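Local coordinates for putative endo-1,4-beta-xylanase (Bacteroides thetaiotaomicron VPI-5482, PDB 5MSX), which probably hydrolyses O-glycosidic bonds as a family 43 glycoside hydrolase, likely acting as an arabinofuranosidase on plant pectin, at residues L29-M33 and Y395-T400; D53-L59 and S283-Q287; G209-Y215 and A226-V232. All coordinates share one frame; numbering follows the deposited sequence.

Interaction 1: L29-M33 and Y395-T400; sequences LIPDM and YFVRPT. With EDO (1,2-ethanediol), chain B.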
loop_
_atom_site.group_PDB
_atom_site.type_symbol
_atom_site.label_atom_id
_atom_site.label_comp_id
_atom_site.label_asym_id
_atom_site.label_seq_id
_atom_site.Cartn_x
_atom_site.Cartn_y
_atom_site.Cartn_z
ATOM N N LEU C 29 8.851 -31.156 14.204
ATOM C CA LEU C 29 9.127 -30.528 12.927
ATOM C C LEU C 29 10.551 -29.931 12.885
ATOM O O LEU C 29 11.308 -30.191 11.963
ATOM C CB LEU C 29 8.094 -29.450 12.615
ATOM C CG LEU C 29 8.316 -28.664 11.319
ATOM C CD1 LEU C 29 8.259 -29.599 10.136
ATOM C CD2 LEU C 29 7.336 -27.522 11.224
ATOM N N ILE C 30 10.893 -29.189 13.927
ATOM C CA ILE C 30 12.124 -28.395 14.010
ATOM C C ILE C 30 12.990 -28.982 15.113
ATOM O O ILE C 30 12.446 -29.461 16.117
ATOM C CB ILE C 30 11.780 -26.937 14.366
ATOM C CG1 ILE C 30 10.963 -26.292 13.242
ATOM C CG2 ILE C 30 13.013 -26.088 14.667
ATOM C CD1 ILE C 30 11.646 -26.234 11.901
ATOM N N PRO C 31 14.335 -28.957 14.938
ATOM C CA PRO C 31 15.277 -29.424 16.000
ATOM C C PRO C 31 15.590 -28.316 16.995
ATOM O O PRO C 31 16.704 -27.823 17.087
ATOM C CB PRO C 31 16.514 -29.868 15.213
ATOM C CG PRO C 31 16.465 -29.073 13.959
ATOM C CD PRO C 31 15.015 -28.813 13.636
ATOM N N ASP C 32 14.559 -27.907 17.698
ATOM C CA ASP C 32 14.663 -26.947 18.745
ATOM C C ASP C 32 13.330 -27.037 19.488
ATOM O O ASP C 32 12.419 -27.762 19.075
ATOM C CB ASP C 32 14.909 -25.534 18.162
ATOM C CG ASP C 32 15.501 -24.546 19.180
ATOM O OD1 ASP C 32 15.703 -24.927 20.357
ATOM O OD2 ASP C 32 15.705 -23.360 18.817
ATOM N N MET C 33 13.241 -26.329 20.591
ATOM C CA MET C 33 12.003 -26.135 21.288
ATOM C C MET C 33 11.353 -24.863 20.756
ATOM O O MET C 33 11.878 -23.762 20.952
ATOM C CB MET C 33 12.272 -26.087 22.798
ATOM C CG MET C 33 12.709 -27.464 23.295
ATOM S SD MET C 33 13.010 -27.541 25.051
ATOM C CE MET C 33 13.166 -29.309 25.316
ATOM N N TYR C 395 23.019 -30.239 14.499
ATOM C CA TYR C 395 21.928 -29.479 15.080
ATOM C C TYR C 395 22.068 -29.529 16.584
ATOM O O TYR C 395 21.648 -30.504 17.202
ATOM C CB TYR C 395 20.612 -30.106 14.648
ATOM C CG TYR C 395 20.311 -29.989 13.178
ATOM C CD1 TYR C 395 20.741 -30.948 12.268
ATOM C CD2 TYR C 395 19.560 -28.918 12.699
ATOM C CE1 TYR C 395 20.449 -30.826 10.907
ATOM C CE2 TYR C 395 19.247 -28.797 11.354
ATOM C CZ TYR C 395 19.690 -29.744 10.472
ATOM O OH TYR C 395 19.366 -29.580 9.161
ATOM N N PHE C 396 22.671 -28.508 17.173
ATOM C CA PHE C 396 22.835 -28.453 18.625
ATOM C C PHE C 396 21.548 -28.075 19.336
ATOM O O PHE C 396 20.635 -27.445 18.762
ATOM C CB PHE C 396 23.939 -27.464 19.074
ATOM C CG PHE C 396 25.341 -27.829 18.612
ATOM C CD1 PHE C 396 26.111 -28.772 19.321
ATOM C CD2 PHE C 396 25.920 -27.217 17.480
ATOM C CE1 PHE C 396 27.407 -29.107 18.899
ATOM C CE2 PHE C 396 27.219 -27.541 17.068
ATOM C CZ PHE C 396 27.951 -28.491 17.773
ATOM N N VAL C 397 21.520 -28.406 20.617
ATOM C CA VAL C 397 20.456 -27.997 21.529
ATOM C C VAL C 397 20.640 -26.518 21.929
ATOM O O VAL C 397 21.770 -26.061 22.150
ATOM C CB VAL C 397 20.450 -28.909 22.791
ATOM C CG1 VAL C 397 19.498 -28.371 23.842
ATOM C CG2 VAL C 397 20.090 -30.328 22.407
ATOM N N ARG C 398 19.528 -25.793 22.061
ATOM C CA ARG C 398 19.524 -24.331 22.239
ATOM C C ARG C 398 20.406 -23.591 21.194
ATOM O O ARG C 398 21.250 -22.753 21.550
ATOM C CB ARG C 398 19.877 -23.905 23.669
ATOM C CG ARG C 398 19.463 -22.461 23.957
ATOM C CD ARG C 398 19.912 -22.012 25.328
ATOM N NE ARG C 398 19.094 -22.610 26.382
ATOM C CZ ARG C 398 19.310 -22.477 27.692
ATOM N NH1 ARG C 398 20.334 -21.770 28.147
ATOM N NH2 ARG C 398 18.489 -23.054 28.555
ATOM N N PRO C 399 20.152 -23.851 19.897
ATOM C CA PRO C 399 20.961 -23.357 18.778
ATOM C C PRO C 399 20.995 -21.813 18.682
ATOM O O PRO C 399 21.991 -21.204 18.186
ATOM C CB PRO C 399 20.262 -23.983 17.571
ATOM C CG PRO C 399 18.849 -24.071 17.973
ATOM C CD PRO C 399 18.934 -24.519 19.403
ATOM N N THR C 400 19.929 -21.172 19.151
ATOM C CA THR C 400 19.832 -19.731 19.038
ATOM C C THR C 400 20.753 -19.000 20.021
ATOM O O THR C 400 20.915 -17.792 19.878
ATOM C CB THR C 400 18.407 -19.213 19.226
ATOM O OG1 THR C 400 17.938 -19.509 20.551
ATOM C CG2 THR C 400 17.460 -19.812 18.160
HETATM C C1 EDO B . 22.903 -25.118 16.635
HETATM O O1 EDO B . 23.108 -26.164 15.686
HETATM C C2 EDO B . 24.081 -24.176 16.922
HETATM O O2 EDO B . 23.891 -23.077 17.828
HETATM O O HOH W 1 19.288 -27.214 16.302
HETATM O O HOH W 2 17.385 -22.053 20.517
HETATM O O HOH W 3 16.896 -26.719 21.528
#
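Pro31 leans on Tyr395 and Asp32 on Pro399 where the catalytic domain, a beta-propeller as in other family 43 glycoside hydrolases, meets the beta-sandwich expected of the F5/8 type C domain. Pro31 is the centre of an inverse gamma turn, and its CG comes obliquely onto Tyr395 CD2 at 3.3 Å, with CE2 of the same ring next nearest. The Asp32 side chain reaches farther. Its CB is still 4.2 Å from Pro399 CG, but with CG swung anti to the backbone N (chi1 -160°) the carboxylate lies against the proline ring, Asp32 CG 3.4 Å from Pro399 CD. Of the two oxygens, OD2 touches Pro399 CG at 3.3 Å and accepts from a water that is also bonded to Thr400 OG1, a hydroxyl that Tyr55 OH engages as well. OD1 accepts the backbone N-H of Met33 from above the carboxylate plane, and takes a second proton from a water that accepts the N-H of Arg398. The polar links described here between 29-33 and 395-400 run through waters in a largely buried seam. Pro31 also packs on Trp454, a calcium-site residue, so the seam adjoins that metal site. An ethanediol, probably from the crystallisation liquor, spans Phe396 N and Pro399 O. A further water donates both to Pro31 O and to Phe396 O, at 2.8 Å from each.

Interaction 2: D53-L59 and S283-Q287; sequences DGYGQGL and STNRQ. With EDO (1,2-ethanediol), chain D; EDO (1,2-ethanediol), chain U.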
loop_
_atom_site.group_PDB
_atom_site.type_symbol
_atom_site.label_atom_id
_atom_site.label_comp_id
_atom_site.label_asym_id
_atom_site.label_seq_id
_atom_site.Cartn_x
_atom_site.Cartn_y
_atom_site.Cartn_z
ATOM N N ASP C 53 11.586 -21.516 22.572
ATOM C CA ASP C 53 11.374 -22.002 23.953
ATOM C C ASP C 53 12.766 -22.484 24.455
ATOM O O ASP C 53 13.763 -22.290 23.786
ATOM C CB ASP C 53 10.373 -23.207 23.907
ATOM C CG ASP C 53 8.960 -22.893 24.438
ATOM O OD1 ASP C 53 8.516 -21.702 24.500
ATOM O OD2 ASP C 53 8.258 -23.896 24.795
ATOM N N GLY C 54 12.825 -23.153 25.605
ATOM C CA GLY C 54 14.051 -23.820 26.053
ATOM C C GLY C 54 15.058 -22.870 26.719
ATOM O O GLY C 54 16.214 -23.248 26.878
ATOM N N TYR C 55 14.618 -21.668 27.132
ATOM C CA TYR C 55 15.489 -20.697 27.804
ATOM C C TYR C 55 15.479 -20.754 29.360
ATOM O O TYR C 55 16.163 -19.965 30.013
ATOM C CB TYR C 55 15.294 -19.274 27.222
ATOM C CG TYR C 55 16.238 -19.060 26.048
ATOM C CD1 TYR C 55 16.104 -19.814 24.888
ATOM C CD2 TYR C 55 17.323 -18.158 26.129
ATOM C CE1 TYR C 55 16.986 -19.671 23.828
ATOM C CE2 TYR C 55 18.213 -17.999 25.070
ATOM C CZ TYR C 55 18.035 -18.752 23.917
ATOM O OH TYR C 55 18.879 -18.627 22.850
ATOM N N GLY C 56 14.740 -21.689 29.950
ATOM C CA GLY C 56 14.943 -22.025 31.348
ATOM C C GLY C 56 14.309 -21.129 32.396
ATOM O O GLY C 56 14.468 -21.413 33.577
ATOM N N GLN C 57 13.559 -20.092 32.013
ATOM C CA GLN C 57 12.938 -19.206 32.992
ATOM C C GLN C 57 11.422 -19.117 32.853
ATOM O O GLN C 57 10.798 -18.110 33.218
ATOM C CB GLN C 57 13.621 -17.832 32.962
ATOM C CG GLN C 57 15.085 -17.915 33.404
ATOM C CD GLN C 57 15.724 -16.550 33.566
ATOM O OE1 GLN C 57 15.171 -15.676 34.238
ATOM N NE2 GLN C 57 16.878 -16.346 32.930
ATOM N N GLY C 58 10.810 -20.213 32.405
ATOM C CA GLY C 58 9.394 -20.224 32.062
ATOM C C GLY C 58 9.052 -19.064 31.127
ATOM O O GLY C 58 9.819 -18.717 30.204
ATOM N N LEU C 59 7.947 -18.412 31.443
ATOM C CA LEU C 59 7.445 -17.302 30.661
ATOM C C LEU C 59 8.125 -15.950 30.910
ATOM O O LEU C 59 7.690 -14.966 30.346
ATOM C CB LEU C 59 5.932 -17.181 30.874
ATOM C CG LEU C 59 5.128 -18.361 30.314
ATOM C CD1 LEU C 59 3.680 -18.225 30.728
ATOM C CD2 LEU C 59 5.250 -18.472 28.795
ATOM N N SER C 283 6.107 -26.339 30.998
ATOM C CA SER C 283 6.402 -24.899 30.907
ATOM C C SER C 283 6.799 -24.570 29.447
ATOM O O SER C 283 6.176 -25.082 28.497
ATOM C CB SER C 283 7.476 -24.528 31.958
ATOM O OG SER C 283 7.792 -23.141 31.942
ATOM N N THR C 284 7.862 -23.798 29.254
ATOM C CA THR C 284 8.276 -23.372 27.920
ATOM C C THR C 284 9.368 -24.299 27.403
ATOM O O THR C 284 10.440 -23.848 27.038
ATOM C CB THR C 284 8.790 -21.913 27.952
ATOM O OG1 THR C 284 9.707 -21.770 29.030
ATOM C CG2 THR C 284 7.670 -20.926 28.162
ATOM N N ASN C 285 9.099 -25.593 27.398
ATOM C CA ASN C 285 9.968 -26.586 26.805
ATOM C C ASN C 285 9.074 -27.433 25.884
ATOM O O ASN C 285 8.927 -28.626 26.059
ATOM C CB ASN C 285 10.632 -27.446 27.886
ATOM C CG ASN C 285 11.444 -26.619 28.857
ATOM O OD1 ASN C 285 12.379 -25.961 28.472
ATOM N ND2 ASN C 285 11.047 -26.615 30.102
ATOM N N ARG C 286 8.480 -26.765 24.911
ATOM C CA ARG C 286 7.535 -27.376 23.991
ATOM C C ARG C 286 8.231 -27.621 22.663
ATOM O O ARG C 286 9.213 -26.969 22.331
ATOM C CB ARG C 286 6.326 -26.451 23.818
ATOM C CG ARG C 286 5.615 -26.166 25.129
ATOM C CD ARG C 286 4.751 -24.919 25.095
ATOM N NE ARG C 286 5.523 -23.683 24.925
ATOM C CZ ARG C 286 4.963 -22.471 24.913
ATOM N NH1 ARG C 286 3.654 -22.339 25.057
ATOM N NH2 ARG C 286 5.703 -21.388 24.757
ATOM N N GLN C 287 7.710 -28.563 21.896
ATOM C CA GLN C 287 8.088 -28.722 20.490
ATOM C C GLN C 287 6.841 -28.684 19.642
ATOM O O GLN C 287 5.721 -28.715 20.184
ATOM C CB GLN C 287 8.889 -30.000 20.285
ATOM C CG GLN C 287 10.285 -29.898 20.847
ATOM C CD GLN C 287 11.157 -31.071 20.428
ATOM O OE1 GLN C 287 10.960 -32.181 20.896
ATOM N NE2 GLN C 287 12.109 -30.831 19.527
HETATM C C1 EDO D . 11.702 -25.161 33.093
HETATM O O1 EDO D . 12.840 -25.343 32.242
HETATM C C2 EDO D . 11.323 -23.686 33.163
HETATM O O2 EDO D . 11.716 -22.969 31.982
HETATM C C1 EDO U . 3.054 -17.816 25.829
HETATM O O1 EDO U . 1.812 -18.377 25.378
HETATM C C2 EDO U . 4.125 -17.985 24.780
HETATM O O2 EDO U . 3.901 -19.201 24.086
HETATM O O HOH W 4 12.300 -23.382 29.190
#
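Gly54 N donates to Thr284 O at 2.9 Å, fastening two irregular loops, with Gly54 CA and Asn285 CA 5.0 Å apart. Beside that bond, Asp53 and Arg286 form a side-on, two-pronged salt bridge. NH2 of Arg286 meets OD1 of Asp53 at 2.8 Å in an almost straight bond (177°), on the syn lone pair and in the guanidinium plane. The two flat groups are nearly coplanar, 15° apart, and the bend of the arginine at chi3 (-66°) turns its NE edge back to the carboxylate. NE and the backbone N of Arg286 both donate to Asp53 OD2, though that oxygen is modelled too near Thr284, so both bonds are less certain. Between these grips Thr284 is the centre of an inverse gamma turn. All this belongs to the catalytic domain, close to its active site: the Arg286 side chain is about 4 Å from that of Asp36, the predicted proton acceptor, and an ethanediol O2 lies 2.9 Å from Arg286 NH2. Farther along, Thr284 CG2, anti to the carbonyl carbon, touches Leu59 CD2 at 3.5 Å, while Ser283 OG rests 3.3 Å from Gly58 CA. Asn285 OD1 accepts from a water that in turn accepts the N-H of Gly56, and Asn285 ND2 donates to a second ethanediol, which also accepts the N-H of Gly58.

Interaction 3: G209-Y215 and A226-V232; sequences GIYYYLY and AYVMSRV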
loop_
_atom_site.group_PDB
_atom_site.type_symbol
_atom_site.label_atom_id
_atom_site.label_comp_id
_atom_site.label_asym_id
_atom_site.label_seq_id
_atom_site.Cartn_x
_atom_site.Cartn_y
_atom_site.Cartn_z
ATOM N N GLY C 209 -14.970 -20.734 -0.336
ATOM C CA GLY C 209 -16.019 -19.835 0.130
ATOM C C GLY C 209 -16.417 -19.896 1.596
ATOM O O GLY C 209 -17.329 -19.177 1.991
ATOM N N ILE C 210 -15.766 -20.741 2.406
ATOM C CA ILE C 210 -16.072 -20.849 3.821
ATOM C C ILE C 210 -14.908 -20.263 4.640
ATOM O O ILE C 210 -13.746 -20.566 4.393
ATOM C CB ILE C 210 -16.348 -22.313 4.232
ATOM C CG1 ILE C 210 -17.426 -22.919 3.320
ATOM C CG2 ILE C 210 -16.756 -22.412 5.705
ATOM C CD1 ILE C 210 -17.768 -24.382 3.619
ATOM N N TYR C 211 -15.262 -19.406 5.584
ATOM C CA TYR C 211 -14.358 -18.801 6.538
ATOM C C TYR C 211 -14.298 -19.662 7.805
ATOM O O TYR C 211 -15.336 -20.057 8.329
ATOM C CB TYR C 211 -14.850 -17.397 6.897
ATOM C CG TYR C 211 -14.922 -16.393 5.763
ATOM C CD1 TYR C 211 -13.761 -15.836 5.205
ATOM C CD2 TYR C 211 -16.146 -15.944 5.286
ATOM C CE1 TYR C 211 -13.830 -14.902 4.194
ATOM C CE2 TYR C 211 -16.225 -15.011 4.256
ATOM C CZ TYR C 211 -15.076 -14.488 3.726
ATOM O OH TYR C 211 -15.161 -13.526 2.744
ATOM N N TYR C 212 -13.079 -19.969 8.256
ATOM C CA TYR C 212 -12.809 -20.840 9.408
ATOM C C TYR C 212 -12.091 -20.063 10.488
ATOM O O TYR C 212 -11.022 -19.517 10.249
ATOM C CB TYR C 212 -11.948 -22.030 8.982
ATOM C CG TYR C 212 -12.645 -22.964 8.040
ATOM C CD1 TYR C 212 -12.585 -22.779 6.650
ATOM C CD2 TYR C 212 -13.398 -24.021 8.519
ATOM C CE1 TYR C 212 -13.236 -23.637 5.776
ATOM C CE2 TYR C 212 -14.075 -24.867 7.648
ATOM C CZ TYR C 212 -13.969 -24.685 6.278
ATOM O OH TYR C 212 -14.659 -25.533 5.405
ATOM N N TYR C 213 -12.698 -19.991 11.674
ATOM C CA TYR C 213 -12.094 -19.376 12.840
ATOM C C TYR C 213 -11.831 -20.452 13.898
ATOM O O TYR C 213 -12.756 -20.959 14.518
ATOM C CB TYR C 213 -13.006 -18.274 13.430
ATOM C CG TYR C 213 -12.401 -17.665 14.642
ATOM C CD1 TYR C 213 -11.310 -16.852 14.521
ATOM C CD2 TYR C 213 -12.882 -17.950 15.921
ATOM C CE1 TYR C 213 -10.672 -16.349 15.624
ATOM C CE2 TYR C 213 -12.262 -17.428 17.047
ATOM C CZ TYR C 213 -11.148 -16.643 16.897
ATOM O OH TYR C 213 -10.497 -16.079 17.966
ATOM N N LEU C 214 -10.559 -20.761 14.097
ATOM C CA LEU C 214 -10.105 -21.741 15.083
ATOM C C LEU C 214 -9.518 -20.979 16.248
ATOM O O LEU C 214 -8.765 -20.023 16.035
ATOM C CB LEU C 214 -8.990 -22.646 14.486
ATOM C CG LEU C 214 -9.354 -23.722 13.451
ATOM C CD1 LEU C 214 -10.055 -23.167 12.233
ATOM C CD2 LEU C 214 -8.076 -24.441 13.036
ATOM N N TYR C 215 -9.823 -21.431 17.460
ATOM C CA TYR C 215 -9.425 -20.743 18.675
ATOM C C TYR C 215 -9.049 -21.779 19.755
ATOM O O TYR C 215 -9.635 -22.861 19.817
ATOM C CB TYR C 215 -10.572 -19.818 19.113
ATOM C CG TYR C 215 -11.874 -20.525 19.457
ATOM C CD1 TYR C 215 -12.771 -20.902 18.469
ATOM C CD2 TYR C 215 -12.202 -20.811 20.778
ATOM C CE1 TYR C 215 -13.940 -21.576 18.783
ATOM C CE2 TYR C 215 -13.386 -21.477 21.107
ATOM C CZ TYR C 215 -14.243 -21.855 20.120
ATOM O OH TYR C 215 -15.396 -22.528 20.459
ATOM N N ALA C 226 -10.737 -25.528 19.164
ATOM C CA ALA C 226 -12.117 -25.601 18.716
ATOM C C ALA C 226 -12.284 -24.651 17.542
ATOM O O ALA C 226 -11.340 -23.913 17.192
ATOM C CB ALA C 226 -13.043 -25.232 19.854
ATOM N N TYR C 227 -13.449 -24.673 16.892
ATOM C CA TYR C 227 -13.671 -23.785 15.751
ATOM C C TYR C 227 -15.147 -23.503 15.496
ATOM O O TYR C 227 -16.019 -24.172 16.026
ATOM C CB TYR C 227 -12.998 -24.302 14.463
ATOM C CG TYR C 227 -13.815 -25.298 13.712
ATOM C CD1 TYR C 227 -14.029 -26.574 14.225
ATOM C CD2 TYR C 227 -14.404 -24.984 12.485
ATOM C CE1 TYR C 227 -14.772 -27.517 13.542
ATOM C CE2 TYR C 227 -15.168 -25.925 11.801
ATOM C CZ TYR C 227 -15.335 -27.196 12.336
ATOM O OH TYR C 227 -16.078 -28.155 11.663
ATOM N N VAL C 228 -15.353 -22.432 14.733
ATOM C CA VAL C 228 -16.612 -22.022 14.147
ATOM C C VAL C 228 -16.392 -21.640 12.672
ATOM O O VAL C 228 -15.244 -21.448 12.215
ATOM C CB VAL C 228 -17.253 -20.827 14.914
ATOM C CG1 VAL C 228 -17.617 -21.248 16.320
ATOM C CG2 VAL C 228 -16.351 -19.589 14.965
ATOM N N MET C 229 -17.489 -21.554 11.930
ATOM C CA MET C 229 -17.459 -21.329 10.468
ATOM C C MET C 229 -18.433 -20.251 10.072
ATOM O O MET C 229 -19.487 -20.122 10.696
ATOM C CB MET C 229 -17.929 -22.551 9.716
ATOM C CG MET C 229 -16.965 -23.677 9.673
ATOM S SD MET C 229 -17.809 -25.138 9.019
ATOM C CE MET C 229 -19.052 -25.488 10.228
ATOM N N SER C 230 -18.094 -19.512 9.020
ATOM C CA SER C 230 -19.038 -18.589 8.423
ATOM C C SER C 230 -18.989 -18.645 6.920
ATOM O O SER C 230 -17.915 -18.796 6.327
ATOM C CB SER C 230 -18.724 -17.172 8.851
ATOM O OG SER C 230 -19.561 -16.283 8.133
ATOM N N ARG C 231 -20.163 -18.477 6.324
ATOM C CA ARG C 231 -20.294 -18.245 4.899
ATOM C C ARG C 231 -20.617 -16.799 4.580
ATOM O O ARG C 231 -20.929 -16.512 3.442
ATOM C CB ARG C 231 -21.410 -19.134 4.323
ATOM C CG ARG C 231 -21.175 -20.609 4.527
ATOM C CD ARG C 231 -22.411 -21.422 4.213
ATOM N NE ARG C 231 -22.021 -22.595 3.456
ATOM C CZ ARG C 231 -21.742 -23.798 3.957
ATOM N NH1 ARG C 231 -21.819 -24.048 5.269
ATOM N NH2 ARG C 231 -21.383 -24.777 3.116
ATOM N N VAL C 232 -20.530 -15.889 5.541
ATOM C CA VAL C 232 -20.902 -14.500 5.316
ATOM C C VAL C 232 -19.662 -13.632 5.219
ATOM O O VAL C 232 -19.405 -13.065 4.180
ATOM C CB VAL C 232 -21.841 -13.961 6.432
ATOM C CG1 VAL C 232 -22.150 -12.481 6.218
ATOM C CG2 VAL C 232 -23.130 -14.763 6.466
HETATM O O HOH W 5 -16.685 -24.127 18.646
#
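Tyr215 lies across Ala226 at the close-packed end of an antiparallel beta hairpin, strand 210-215 running beside strand 226-230 with axes 4.7 Å apart. Its CG sits between the backbone N and the carbonyl carbon (chi1 62°), which folds the ring over the neighbouring strand, and Ala226 CB makes a CH-pi contact with one face, 4.0 Å from the centroid. Beyond the ring, Tyr215 OH donates to a water at 2.7 Å, and that water donates to Tyr227 O. With an alanine here the ring and its hydroxyl would be gone, which would probably open a gap beside Ala226 CB and leave the water that donates to Tyr227 O without the hydroxyl that donates to it. Three hydrogen-bonded pairs, Tyr211-Ser230, Tyr213-Val228 and Tyr215-Ala226, are each closed by two backbone bonds. On the face carrying Tyr213, CB of that residue rests 3.9 Å from Val228 CG2. On the other face, the Leu214 side chain crosses that of Tyr227 obliquely, Leu214 CG 3.8 Å from Tyr227 CB, and Tyr212 lies alongside Met229, whose CG is 3.7 Å from Tyr212 CE2 and whose sulfur makes an oblique Met-aromatic contact.

The packing thins out at Gly209, Arg231 and Val232, which are exposed. Ile210 CD1 sits over one face of the Arg231 guanidinium, 3.7 Å from NH2, in a pose that a crystal neighbour of Arg231 may influence, and Ser230 OG accepts the N-H of Val232 in an ST turn that finishes the second strand. The hairpin supplies the two inner strands of a four-stranded antiparallel sheet, probably one blade of the propeller. Tyr212 and Leu214 make backbone hydrogen bonds to Phe205 and Ile203 of strand 203-207 on one flank; on the other, Leu214 and Tyr227 pack against Ile246 of strand 245-247.

Overall arrangement
Interactions 1 and 2 adjoin: Met33 O lies 2.8 Å from Asp53 N, a probable hydrogen bond, and Met33 CB packs 3.2 Å from Arg286 O, so the domain seam continues into the loops beside the predicted active site. Interaction 3 stands apart, its centre 34 Å from that of interaction 1 and 31 Å from that of interaction 2. Interaction 1 is buried and joins two domains by proline packing and bridging waters; interaction 2, partly buried, ties loops of the catalytic domain with a salt bridge. Interaction 3, mostly buried but exposed at one end, relies on regular strand pairing and aromatic packing. Along the chain, 3 nests within 2, and 2 within 1.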